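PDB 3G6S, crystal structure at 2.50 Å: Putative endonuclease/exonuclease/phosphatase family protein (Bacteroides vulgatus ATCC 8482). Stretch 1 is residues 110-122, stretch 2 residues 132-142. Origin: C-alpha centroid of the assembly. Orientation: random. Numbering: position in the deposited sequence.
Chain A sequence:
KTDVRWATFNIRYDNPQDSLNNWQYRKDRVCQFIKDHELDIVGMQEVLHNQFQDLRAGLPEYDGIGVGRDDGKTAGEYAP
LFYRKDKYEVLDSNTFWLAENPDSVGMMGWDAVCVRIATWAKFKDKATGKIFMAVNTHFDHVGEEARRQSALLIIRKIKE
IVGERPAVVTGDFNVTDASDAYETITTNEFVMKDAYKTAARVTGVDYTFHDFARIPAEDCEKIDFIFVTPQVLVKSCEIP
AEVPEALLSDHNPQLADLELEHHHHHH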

# COMPACT_ATOMS: atom_id res chain seq x y z
N TRP A 110 -3.54 -16.77 -12.98
CA TRP A 110 -4.79 -17.38 -12.54
C TRP A 110 -6.05 -16.63 -12.99
O TRP A 110 -6.13 -16.14 -14.10
N ASP A 111 -7.02 -16.56 -12.08
CA ASP A 111 -8.30 -15.89 -12.32
C ASP A 111 -8.15 -14.42 -12.73
O ASP A 111 -9.11 -13.81 -13.19
N ALA A 112 -6.96 -13.87 -12.53
CA ALA A 112 -6.68 -12.47 -12.84
C ALA A 112 -7.40 -11.91 -14.07
O ALA A 112 -7.65 -12.62 -15.05
N VAL A 113 -7.73 -10.62 -13.99
CA VAL A 113 -8.39 -9.92 -15.08
C VAL A 113 -7.48 -8.80 -15.58
O VAL A 113 -7.60 -8.35 -16.71
N CYS A 114 -6.57 -8.38 -14.70
CA CYS A 114 -5.60 -7.32 -15.00
C CYS A 114 -4.26 -7.72 -14.39
O CYS A 114 -4.22 -8.32 -13.31
N VAL A 115 -3.17 -7.39 -15.07
CA VAL A 115 -1.85 -7.72 -14.55
C VAL A 115 -1.66 -7.04 -13.18
O VAL A 115 -2.04 -5.88 -13.00
N ARG A 116 -1.09 -7.76 -12.23
CA ARG A 116 -0.89 -7.22 -10.89
C ARG A 116 0.56 -7.35 -10.42
O ARG A 116 1.29 -8.23 -10.88
N ILE A 117 0.98 -6.48 -9.51
CA ILE A 117 2.34 -6.53 -9.00
C ILE A 117 2.46 -6.17 -7.52
O ILE A 117 1.51 -5.69 -6.89
N ALA A 118 3.65 -6.42 -6.98
CA ALA A 118 3.97 -6.11 -5.60
C ALA A 118 5.38 -5.51 -5.65
O ALA A 118 6.26 -6.06 -6.30
N THR A 119 5.57 -4.37 -5.00
CA THR A 119 6.89 -3.76 -4.96
C THR A 119 7.35 -3.84 -3.50
O THR A 119 6.57 -3.57 -2.59
N TRP A 120 8.60 -4.26 -3.29
CA TRP A 120 9.14 -4.41 -1.94
C TRP A 120 10.48 -3.72 -1.78
O TRP A 120 11.13 -3.37 -2.76
N ALA A 121 10.89 -3.55 -0.53
CA ALA A 121 12.15 -2.91 -0.23
C ALA A 121 12.62 -3.27 1.16
O ALA A 121 11.85 -3.23 2.12
N LYS A 122 13.90 -3.62 1.27
CA LYS A 122 14.51 -3.95 2.54
C LYS A 122 15.11 -2.63 3.04
O LYS A 122 16.08 -2.12 2.48
N PHE A 132 14.18 -3.80 8.34
CA PHE A 132 12.81 -4.25 8.19
C PHE A 132 12.42 -4.25 6.74
O PHE A 132 13.17 -3.77 5.89
N MSE A 133 11.26 -4.80 6.43
CA MSE A 133 10.86 -4.85 5.05
C MSE A 133 9.48 -4.27 4.83
O MSE A 133 8.60 -4.36 5.68
N ALA A 134 9.32 -3.67 3.66
CA ALA A 134 8.05 -3.09 3.28
C ALA A 134 7.64 -3.71 1.96
O ALA A 134 8.45 -3.83 1.04
N VAL A 135 6.38 -4.11 1.89
CA VAL A 135 5.84 -4.69 0.67
C VAL A 135 4.52 -3.98 0.40
O VAL A 135 3.66 -3.90 1.28
N ASN A 136 4.38 -3.46 -0.82
CA ASN A 136 3.19 -2.73 -1.23
C ASN A 136 2.63 -3.41 -2.46
O ASN A 136 3.35 -3.68 -3.42
N THR A 137 1.33 -3.68 -2.46
CA THR A 137 0.75 -4.37 -3.60
C THR A 137 -0.67 -3.92 -3.95
O THR A 137 -1.26 -3.12 -3.23
N HIS A 138 -1.20 -4.43 -5.06
CA HIS A 138 -2.57 -4.13 -5.53
C HIS A 138 -3.16 -5.42 -6.11
O HIS A 138 -2.73 -5.87 -7.16
N PHE A 139 -4.13 -6.00 -5.41
CA PHE A 139 -4.77 -7.26 -5.83
C PHE A 139 -5.84 -7.12 -6.92
O PHE A 139 -6.34 -6.03 -7.19
N ASP A 140 -6.18 -8.26 -7.54
CA ASP A 140 -7.20 -8.32 -8.58
C ASP A 140 -8.59 -8.36 -7.93
O ASP A 140 -8.80 -9.07 -6.95
N HIS A 141 -9.53 -7.59 -8.48
CA HIS A 141 -10.88 -7.55 -7.93
C HIS A 141 -11.75 -8.71 -8.41
O HIS A 141 -12.70 -9.11 -7.73
N VAL A 142 -11.42 -9.27 -9.57
CA VAL A 142 -12.18 -10.39 -10.11
C VAL A 142 -11.59 -11.77 -9.81
O VAL A 142 -12.31 -12.68 -9.42

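Stretch 1 enters the contact as a loop and continues as strand 117-122, which runs antiparallel to strand 132-138. At the loop end, Asp111 (chi1 m) points sideways, and its OD2 accepts a hydrogen bond from water 1 at 3.0 Å; the same water donates to Val142 O at 3.2 Å, bridging the two stretches. Val113 (t) points toward stretch 2 and packs its CG2 against CB of Val142 (t) at 3.2 Å. Its backbone N makes a weak hydrogen bond to Asp140 OD1 (2.8 Å). Asp140 (t) also braces its own loop, since Val142 N donates to Asp140 OD2 at 3.1 Å.

Arg116 is the residue most covered by the opposing stretch. With chi1 and chi2 both m and chi3 t, its side chain reaches along 138-141: CD lies 3.1 Å from His138 O, and NH1 sits over one face of the His138 ring, 3.5 Å from CD2. One face of the guanidinium is covered by Phe139 O and Asp140 CA, whereas NH2 approaches the His141 ring at its edge, 3.8 Å from CD2. Arg116 NH2 and Asp140 OD2 are 4.3 Å apart, too far for a salt bridge.

Ile117 (p) turns its side chain away, leaving its backbone to make the link: Thr137 OG1 (t) donates to Ile117 O at 2.9 Å, and water 2 accepts from Ile117 N (3.0 Å) while donating to His138 O (2.9 Å).

Along the paired strands, side chains alternate between faces. Ala118, Trp120 and Lys122 share one with Thr137, Val135 and Met133. Ala118 CB meets Thr137 CB at 3.8 Å. Trp120 (p) sets CB 3.8 Å from Val135 CG2, and its CE3 lies 3.3 Å from CE of selenomethionine Met133 (t). Thr119 (m) and Ala121 occupy the other face with Asn136 (t) and Ala134.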

# COMPACT_ATOMS: atom_id res chain seq x y z
CB TRP A 110 -4.75 -17.50 -11.02
CG TRP A 110 -3.49 -18.13 -10.51
CD1 TRP A 110 -3.16 -19.46 -10.55
CD2 TRP A 110 -2.37 -17.45 -9.91
NE1 TRP A 110 -1.90 -19.65 -10.02
CE2 TRP A 110 -1.40 -18.44 -9.62
CE3 TRP A 110 -2.10 -16.12 -9.59
CZ2 TRP A 110 -0.17 -18.12 -9.02
CZ3 TRP A 110 -0.88 -15.80 -9.00
CH2 TRP A 110 0.07 -16.81 -8.72
CB ASP A 111 -9.16 -15.94 -11.06
CG ASP A 111 -9.54 -17.33 -10.67
OD1 ASP A 111 -8.71 -18.25 -10.84
OD2 ASP A 111 -10.67 -17.52 -10.16
CB ALA A 112 -5.18 -12.27 -12.98
CB VAL A 113 -9.74 -9.33 -14.62
CG1 VAL A 113 -10.26 -8.33 -15.64
CG2 VAL A 113 -10.76 -10.44 -14.43
CB CYS A 114 -6.03 -5.99 -14.37
SG CYS A 114 -7.60 -5.32 -14.94
CB VAL A 115 -0.73 -7.25 -15.53
CG1 VAL A 115 -0.87 -5.76 -15.83
CG2 VAL A 115 0.64 -7.55 -14.94
CB ARG A 116 -1.84 -7.91 -9.90
CG ARG A 116 -3.32 -7.72 -10.23
CD ARG A 116 -3.75 -6.27 -10.09
NE ARG A 116 -5.03 -6.02 -10.74
CZ ARG A 116 -5.72 -4.88 -10.64
NH1 ARG A 116 -5.26 -3.88 -9.91
NH2 ARG A 116 -6.88 -4.76 -11.29
CB ILE A 117 3.27 -5.54 -9.73
CG1 ILE A 117 2.73 -4.11 -9.58
CG2 ILE A 117 3.43 -5.94 -11.18
CD1 ILE A 117 3.61 -3.05 -10.20
CB ALA A 118 3.96 -7.37 -4.75
CB THR A 119 6.86 -2.28 -5.43
OG1 THR A 119 6.67 -2.24 -6.85
CG2 THR A 119 8.16 -1.56 -5.08
CB TRP A 120 9.32 -5.88 -1.57
CG TRP A 120 10.30 -6.62 -2.43
CD1 TRP A 120 10.03 -7.31 -3.57
CD2 TRP A 120 11.73 -6.68 -2.25
NE1 TRP A 120 11.20 -7.82 -4.10
CE2 TRP A 120 12.25 -7.45 -3.31
CE3 TRP A 120 12.62 -6.18 -1.28
CZ2 TRP A 120 13.62 -7.72 -3.45
CZ3 TRP A 120 13.99 -6.44 -1.42
CH2 TRP A 120 14.47 -7.21 -2.50
CB ALA A 121 12.02 -1.41 -0.37
CB LYS A 122 15.58 -5.01 2.29
CG LYS A 122 16.34 -5.50 3.50
CD LYS A 122 17.32 -6.59 3.09
CE LYS A 122 18.24 -6.97 4.23
NZ LYS A 122 19.32 -7.88 3.78
CB PHE A 132 11.84 -3.36 8.97
CG PHE A 132 11.91 -1.90 8.61
CD1 PHE A 132 12.88 -1.08 9.17
CD2 PHE A 132 10.95 -1.34 7.76
CE1 PHE A 132 12.89 0.29 8.91
CE2 PHE A 132 10.96 0.03 7.50
CZ PHE A 132 11.93 0.86 8.08
CB MSE A 133 10.91 -6.28 4.55
CG MSE A 133 10.51 -6.43 3.11
SE MSE A 133 10.43 -8.27 2.63
CE MSE A 133 10.91 -8.09 0.78
CB ALA A 134 8.19 -1.58 3.13
CB VAL A 135 5.60 -6.22 0.81
CG1 VAL A 135 5.03 -6.78 -0.49
CG2 VAL A 135 6.91 -6.91 1.13
CB ASN A 136 3.55 -1.30 -1.58
CG ASN A 136 2.33 -0.47 -1.88
OD1 ASN A 136 1.38 -0.45 -1.08
ND2 ASN A 136 2.34 0.22 -3.02
CB THR A 137 0.79 -5.89 -3.33
OG1 THR A 137 0.27 -6.60 -4.46
CG2 THR A 137 -0.02 -6.22 -2.10
CB HIS A 138 -2.55 -3.06 -6.64
CG HIS A 138 -3.90 -2.47 -6.92
ND1 HIS A 138 -5.05 -2.97 -6.37
CD2 HIS A 138 -4.26 -1.40 -7.67
CE1 HIS A 138 -6.08 -2.23 -6.76
NE2 HIS A 138 -5.63 -1.27 -7.54
CB PHE A 139 -5.38 -7.95 -4.61
CG PHE A 139 -4.41 -8.78 -3.82
CD1 PHE A 139 -3.06 -8.44 -3.75
CD2 PHE A 139 -4.84 -9.89 -3.11
CE1 PHE A 139 -2.17 -9.19 -2.99
CE2 PHE A 139 -3.96 -10.65 -2.35
CZ PHE A 139 -2.62 -10.30 -2.29
CB ASP A 140 -7.02 -9.58 -9.43
CG ASP A 140 -8.01 -9.68 -10.59
OD1 ASP A 140 -8.10 -10.75 -11.21
OD2 ASP A 140 -8.71 -8.68 -10.88
CB HIS A 141 -11.55 -6.23 -8.30
CG HIS A 141 -11.54 -5.95 -9.76
ND1 HIS A 141 -12.70 -5.82 -10.50
CD2 HIS A 141 -10.52 -5.78 -10.63
CE1 HIS A 141 -12.38 -5.58 -11.76
NE2 HIS A 141 -11.06 -5.56 -11.87
CB VAL A 142 -12.35 -10.25 -11.64
CG1 VAL A 142 -13.10 -11.45 -12.19
CG2 VAL A 142 -13.11 -8.96 -11.97
O HOH W 1 -13.01 -15.70 -10.22
O HOH W 2 -1.02 -4.35 -8.88